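Local coordinates for protein adenylate cyclase (Hippeastrum hybrid cultivar, PDB 6YP4) that hydrolyses inorganic triphosphate as a CYTH-family enzyme, its dominant activity despite the adenylyl cyclase name, and binds a GTP analogue with magnesium, at residues G42-R54 with K61-S73. Numbering follows the deposited sequence.
Sequences GDLASVFSALRIR and KCVLSLKSRPKLS. With GCP (phosphomethylphosphonic acid guanylate ester), chain B.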
loop_
_atom_site.group_PDB
_atom_site.type_symbol
_atom_site.label_atom_id
_atom_site.label_comp_id
_atom_site.label_asym_id
_atom_site.label_seq_id
_atom_site.Cartn_x
_atom_site.Cartn_y
_atom_site.Cartn_z
ATOM N N GLY A 42 10.457 23.451 19.808
ATOM C CA GLY A 42 10.715 23.029 18.439
ATOM C C GLY A 42 11.966 22.196 18.254
ATOM O O GLY A 42 12.693 22.392 17.272
ATOM N N ASP A 43 12.228 21.248 19.160
ATOM C CA ASP A 43 13.467 20.483 19.073
ATOM C C ASP A 43 13.512 19.616 17.816
ATOM O O ASP A 43 14.567 19.499 17.184
ATOM C CB ASP A 43 13.654 19.633 20.327
ATOM C CG ASP A 43 13.904 20.471 21.565
ATOM O OD1 ASP A 43 15.038 20.975 21.720
ATOM O OD2 ASP A 43 12.970 20.620 22.382
ATOM N N LEU A 44 12.385 19.005 17.429
ATOM C CA LEU A 44 12.391 18.193 16.211
ATOM C C LEU A 44 12.581 19.056 14.970
ATOM O O LEU A 44 13.349 18.694 14.069
ATOM C CB LEU A 44 11.109 17.358 16.093
ATOM C CG LEU A 44 11.066 16.006 16.815
ATOM C CD1 LEU A 44 11.236 16.152 18.311
ATOM C CD2 LEU A 44 9.746 15.307 16.523
ATOM N N ALA A 45 11.893 20.201 14.903
ATOM C CA ALA A 45 12.087 21.112 13.776
ATOM C C ALA A 45 13.549 21.517 13.639
ATOM O O ALA A 45 14.067 21.630 12.523
ATOM C CB ALA A 45 11.203 22.348 13.935
ATOM N N SER A 46 14.235 21.714 14.769
ATOM C CA SER A 46 15.638 22.122 14.762
ATOM C C SER A 46 16.561 21.065 14.173
ATOM O O SER A 46 17.641 21.410 13.688
ATOM C CB SER A 46 16.099 22.464 16.180
ATOM O OG SER A 46 15.589 23.721 16.590
ATOM N N VAL A 47 16.177 19.794 14.214
ATOM C CA VAL A 47 16.966 18.737 13.599
ATOM C C VAL A 47 16.298 18.221 12.323
ATOM O O VAL A 47 16.607 17.119 11.861
ATOM C CB VAL A 47 17.248 17.598 14.594
ATOM C CG1 VAL A 47 17.908 18.145 15.847
ATOM C CG2 VAL A 47 15.963 16.868 14.950
ATOM N N PHE A 48 15.367 19.000 11.762
ATOM C CA PHE A 48 14.809 18.753 10.430
ATOM C C PHE A 48 13.918 17.512 10.407
ATOM O O PHE A 48 13.938 16.729 9.457
ATOM C CB PHE A 48 15.928 18.657 9.390
ATOM C CG PHE A 48 16.906 19.801 9.471
ATOM C CD1 PHE A 48 16.448 21.112 9.507
ATOM C CD2 PHE A 48 18.272 19.568 9.551
ATOM C CE1 PHE A 48 17.341 22.172 9.604
ATOM C CE2 PHE A 48 19.168 20.626 9.644
ATOM C CZ PHE A 48 18.699 21.929 9.670
ATOM N N SER A 49 13.108 17.352 11.448
ATOM C CA SER A 49 12.300 16.160 11.647
ATOM C C SER A 49 10.845 16.556 11.832
ATOM O O SER A 49 10.534 17.618 12.381
ATOM C CB SER A 49 12.774 15.355 12.868
ATOM O OG SER A 49 14.057 14.788 12.654
ATOM N N ALA A 50 9.963 15.665 11.381
ATOM C CA ALA A 50 8.523 15.872 11.380
ATOM C C ALA A 50 7.858 14.639 11.978
ATOM O O ALA A 50 8.097 13.520 11.511
ATOM C CB ALA A 50 8.022 16.114 9.956
ATOM N N LEU A 51 7.041 14.837 13.020
ATOM C CA LEU A 51 6.300 13.747 13.668
ATOM C C LEU A 51 4.814 13.939 13.372
ATOM O O LEU A 51 4.206 14.928 13.813
ATOM C CB LEU A 51 6.578 13.729 15.170
ATOM C CG LEU A 51 5.925 12.701 16.100
ATOM C CD1 LEU A 51 6.351 11.307 15.722
ATOM C CD2 LEU A 51 6.346 13.007 17.535
ATOM N N ARG A 52 4.236 12.993 12.627
ATOM C CA ARG A 52 2.883 13.081 12.088
ATOM C C ARG A 52 2.028 11.938 12.614
ATOM O O ARG A 52 2.477 10.788 12.646
ATOM C CB ARG A 52 2.919 13.018 10.551
ATOM C CG ARG A 52 1.567 13.212 9.810
ATOM C CD ARG A 52 1.757 13.057 8.288
ATOM N NE ARG A 52 2.115 11.689 7.895
ATOM C CZ ARG A 52 2.678 11.358 6.732
ATOM N NH1 ARG A 52 2.967 12.288 5.834
ATOM N NH2 ARG A 52 2.954 10.090 6.460
ATOM N N ILE A 53 0.797 12.255 13.020
ATOM C CA ILE A 53 -0.243 11.251 13.232
ATOM C C ILE A 53 -1.318 11.476 12.172
ATOM O O ILE A 53 -1.924 12.554 12.102
ATOM C CB ILE A 53 -0.815 11.303 14.657
ATOM C CG1 ILE A 53 0.277 10.968 15.696
ATOM C CG2 ILE A 53 -1.990 10.319 14.813
ATOM C CD1 ILE A 53 -0.217 11.004 17.144
ATOM N N ARG A 54 -1.522 10.479 11.314
ATOM C CA ARG A 54 -2.476 10.574 10.211
ATOM C C ARG A 54 -3.695 9.710 10.496
ATOM O O ARG A 54 -3.564 8.518 10.810
ATOM C CB ARG A 54 -1.836 10.152 8.883
ATOM C CG ARG A 54 -2.859 9.893 7.749
ATOM C CD ARG A 54 -2.166 9.482 6.446
ATOM N NE ARG A 54 -1.345 10.537 5.840
ATOM C CZ ARG A 54 -0.394 10.297 4.944
ATOM N NH1 ARG A 54 -0.139 9.042 4.578
ATOM N NH2 ARG A 54 0.317 11.296 4.427
ATOM N N LYS A 61 -8.387 4.168 10.404
ATOM C CA LYS A 61 -6.999 3.721 10.402
ATOM C C LYS A 61 -6.125 4.895 10.850
ATOM O O LYS A 61 -6.479 6.056 10.632
ATOM C CB LYS A 61 -6.622 3.205 9.002
ATOM C CG LYS A 61 -5.148 3.185 8.682
ATOM C CD LYS A 61 -4.858 2.312 7.464
ATOM C CE LYS A 61 -5.059 3.036 6.152
ATOM N NZ LYS A 61 -4.821 2.093 5.006
ATOM N N CYS A 62 -5.009 4.592 11.519
ATOM C CA CYS A 62 -4.116 5.612 12.075
ATOM C C CYS A 62 -2.669 5.206 11.843
ATOM O O CYS A 62 -2.295 4.052 12.101
ATOM C CB CYS A 62 -4.364 5.814 13.584
ATOM S SG CYS A 62 -3.459 7.238 14.332
ATOM N N VAL A 63 -1.847 6.144 11.380
ATOM C CA VAL A 63 -0.442 5.872 11.087
ATOM C C VAL A 63 0.433 6.920 11.764
ATOM O O VAL A 63 0.220 8.128 11.582
ATOM C CB VAL A 63 -0.164 5.842 9.567
ATOM C CG1 VAL A 63 1.327 5.558 9.305
ATOM C CG2 VAL A 63 -1.047 4.785 8.854
ATOM N N LEU A 64 1.432 6.463 12.521
ATOM C CA LEU A 64 2.412 7.336 13.168
ATOM C C LEU A 64 3.708 7.326 12.374
ATOM O O LEU A 64 4.147 6.266 11.925
ATOM C CB LEU A 64 2.672 6.881 14.613
ATOM C CG LEU A 64 3.782 7.506 15.451
ATOM C CD1 LEU A 64 3.361 8.920 15.881
ATOM C CD2 LEU A 64 4.036 6.645 16.679
ATOM N N SER A 65 4.324 8.500 12.192
ATOM C CA SER A 65 5.549 8.530 11.398
ATOM C C SER A 65 6.521 9.596 11.882
ATOM O O SER A 65 6.118 10.689 12.298
ATOM C CB SER A 65 5.265 8.772 9.911
ATOM O OG SER A 65 4.596 9.994 9.693
ATOM N N LEU A 66 7.808 9.276 11.796
ATOM C CA LEU A 66 8.873 10.254 11.973
ATOM C C LEU A 66 9.617 10.369 10.652
ATOM O O LEU A 66 10.080 9.362 10.113
ATOM C CB LEU A 66 9.814 9.850 13.112
ATOM C CG LEU A 66 11.019 10.765 13.356
ATOM C CD1 LEU A 66 10.543 12.144 13.831
ATOM C CD2 LEU A 66 11.930 10.142 14.382
ATOM N N LYS A 67 9.692 11.578 10.104
ATOM C CA LYS A 67 10.393 11.816 8.846
ATOM C C LYS A 67 11.498 12.840 9.068
ATOM O O LYS A 67 11.256 13.894 9.663
ATOM C CB LYS A 67 9.443 12.313 7.769
ATOM C CG LYS A 67 8.568 11.255 7.166
ATOM C CD LYS A 67 7.418 11.914 6.451
ATOM C CE LYS A 67 6.935 11.091 5.280
ATOM N NZ LYS A 67 6.943 11.924 4.053
ATOM N N SER A 68 12.699 12.548 8.567
ATOM C CA SER A 68 13.885 13.296 8.949
ATOM C C SER A 68 14.735 13.648 7.739
ATOM O O SER A 68 14.908 12.835 6.824
ATOM C CB SER A 68 14.727 12.507 9.948
ATOM O OG SER A 68 13.983 12.249 11.125
ATOM N N ARG A 69 15.281 14.869 7.768
ATOM C CA ARG A 69 16.213 15.422 6.792
ATOM C C ARG A 69 15.769 15.158 5.355
ATOM O O ARG A 69 16.421 14.383 4.641
ATOM C CB ARG A 69 17.613 14.857 7.047
ATOM C CG ARG A 69 18.222 15.369 8.352
ATOM C CD ARG A 69 19.450 14.593 8.787
ATOM N NE ARG A 69 19.133 13.204 9.106
ATOM C CZ ARG A 69 18.599 12.802 10.255
ATOM N NH1 ARG A 69 18.310 13.687 11.201
ATOM N NH2 ARG A 69 18.344 11.515 10.460
ATOM N N PRO A 70 14.671 15.765 4.898
ATOM C CA PRO A 70 14.244 15.552 3.508
ATOM C C PRO A 70 15.125 16.305 2.525
ATOM O O PRO A 70 15.678 17.364 2.830
ATOM C CB PRO A 70 12.812 16.097 3.479
ATOM C CG PRO A 70 12.705 16.980 4.657
ATOM C CD PRO A 70 13.640 16.454 5.696
ATOM N N LYS A 71 15.241 15.741 1.325
ATOM C CA LYS A 71 15.904 16.390 0.203
ATOM C C LYS A 71 14.984 16.331 -1.008
ATOM O O LYS A 71 14.227 15.369 -1.182
ATOM C CB LYS A 71 17.256 15.733 -0.124
ATOM C CG LYS A 71 18.151 15.487 1.085
ATOM C CD LYS A 71 19.623 15.426 0.689
ATOM C CE LYS A 71 20.337 14.238 1.329
ATOM N NZ LYS A 71 21.769 14.159 0.909
ATOM N N LEU A 72 15.042 17.368 -1.838
ATOM C CA LEU A 72 14.133 17.488 -2.972
ATOM C C LEU A 72 14.842 18.244 -4.084
ATOM O O LEU A 72 15.327 19.359 -3.860
ATOM C CB LEU A 72 12.852 18.207 -2.559
ATOM C CG LEU A 72 11.763 18.321 -3.616
ATOM C CD1 LEU A 72 11.343 16.936 -4.066
ATOM C CD2 LEU A 72 10.584 19.082 -3.050
ATOM N N SER A 73 14.898 17.644 -5.274
ATOM C CA SER A 73 15.627 18.228 -6.393
ATOM C C SER A 73 15.108 17.634 -7.690
ATOM O O SER A 73 15.015 16.412 -7.811
ATOM C CB SER A 73 17.129 17.967 -6.261
ATOM O OG SER A 73 17.800 18.203 -7.484
HETATM P PG GCP B . 3.881 13.040 0.732
HETATM O O1G GCP B . 4.295 13.683 -0.558
HETATM O O2G GCP B . 2.437 13.366 1.047
HETATM O O3G GCP B . 4.777 13.520 1.847
HETATM C C3B GCP B . 4.051 11.232 0.540
HETATM P PB GCP B . 3.619 10.428 2.154
HETATM O O1B GCP B . 4.145 11.194 3.333
HETATM O O2B GCP B . 2.133 10.190 2.255
HETATM O O3A GCP B . 4.379 8.970 2.116
HETATM P PA GCP B . 3.978 7.824 3.223
HETATM O O1A GCP B . 5.279 7.194 3.686
HETATM O O2A GCP B . 3.300 8.523 4.383
HETATM O "O5'" GCP B . 2.914 6.705 2.539
HETATM C "C5'" GCP B . 2.718 6.722 1.132
HETATM C "C4'" GCP B . 4.036 6.293 0.357
HETATM O "O4'" GCP B . 4.739 5.033 0.948
HETATM C "C3'" GCP B . 3.728 5.972 -0.841
HETATM O "O3'" GCP B . 4.698 6.523 -1.766
HETATM C "C2'" GCP B . 3.639 4.298 -0.904
HETATM O "O2'" GCP B . 4.194 3.749 -2.157
HETATM C "C1'" GCP B . 4.207 3.809 0.130
HETATM N N9 GCP B . 3.199 3.018 0.942
HETATM C C8 GCP B . 2.565 3.583 1.976
HETATM N N7 GCP B . 1.733 2.679 2.525
HETATM C C5 GCP B . 1.850 1.542 1.820
HETATM C C6 GCP B . 1.233 0.299 1.944
HETATM O O6 GCP B . 0.438 0.114 2.804
HETATM N N1 GCP B . 1.536 -0.683 1.095
HETATM C C2 GCP B . 2.449 -0.470 0.108
HETATM N N2 GCP B . 2.700 -1.617 -0.761
HETATM N N3 GCP B . 3.051 0.744 -0.015
HETATM C C4 GCP B . 2.751 1.749 0.843
HETATM O O HOH W 1 6.349 12.120 9.615
HETATM O O HOH W 2 1.744 9.382 9.709
#
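R52 and K67, on adjacent antiparallel strands, meet at one oxygen of the nucleotide analogue: R52 NH1 donates almost straight to GCP O1B (3.0 Å, 170°), and K67 NZ reaches the same O1B at 3.0 Å. R52 NH2 takes the alpha-phosphate, 2.6 Å from GCP O2A, while R54 NH2 holds GCP O2B at 3.0 Å; R54 NE bonds N34 OD1 of strand 26-39, which positions the head. Long cationic side chains suit this CYTH tunnel wall, where the phosphates gather them; the two guanidiniums partly overlap, R54 NH2 3.1 Å above the R52 plane. R52 runs out with CG anti to the backbone N (chi1 -175°), then bends at chi3 toward the phosphates. At the guanidinium's edge and in its plane, a water accepts from R52 NE and bonds S65 OG and V63 O; with the two phosphate bonds it helps to fix the head's rotation, and small S65 leaves room for it. A leucine replacing R52 would probably leave O1B and O2A each short of a donor and the water without its NE partner. Backbone bonds pair A50 with K67, R52 with S65 and R54 with V63. On the other face L64 CD1 packs against L51 CD1 (3.8 Å) and I53 CG1, branched apolar groups suited to the core. The hairpin lies between strand 26-39 and strand 76-86, whose known magnesium-site residues E81 and E83 adjoin K67 and S65; helix 109-118 covers L64 and L66.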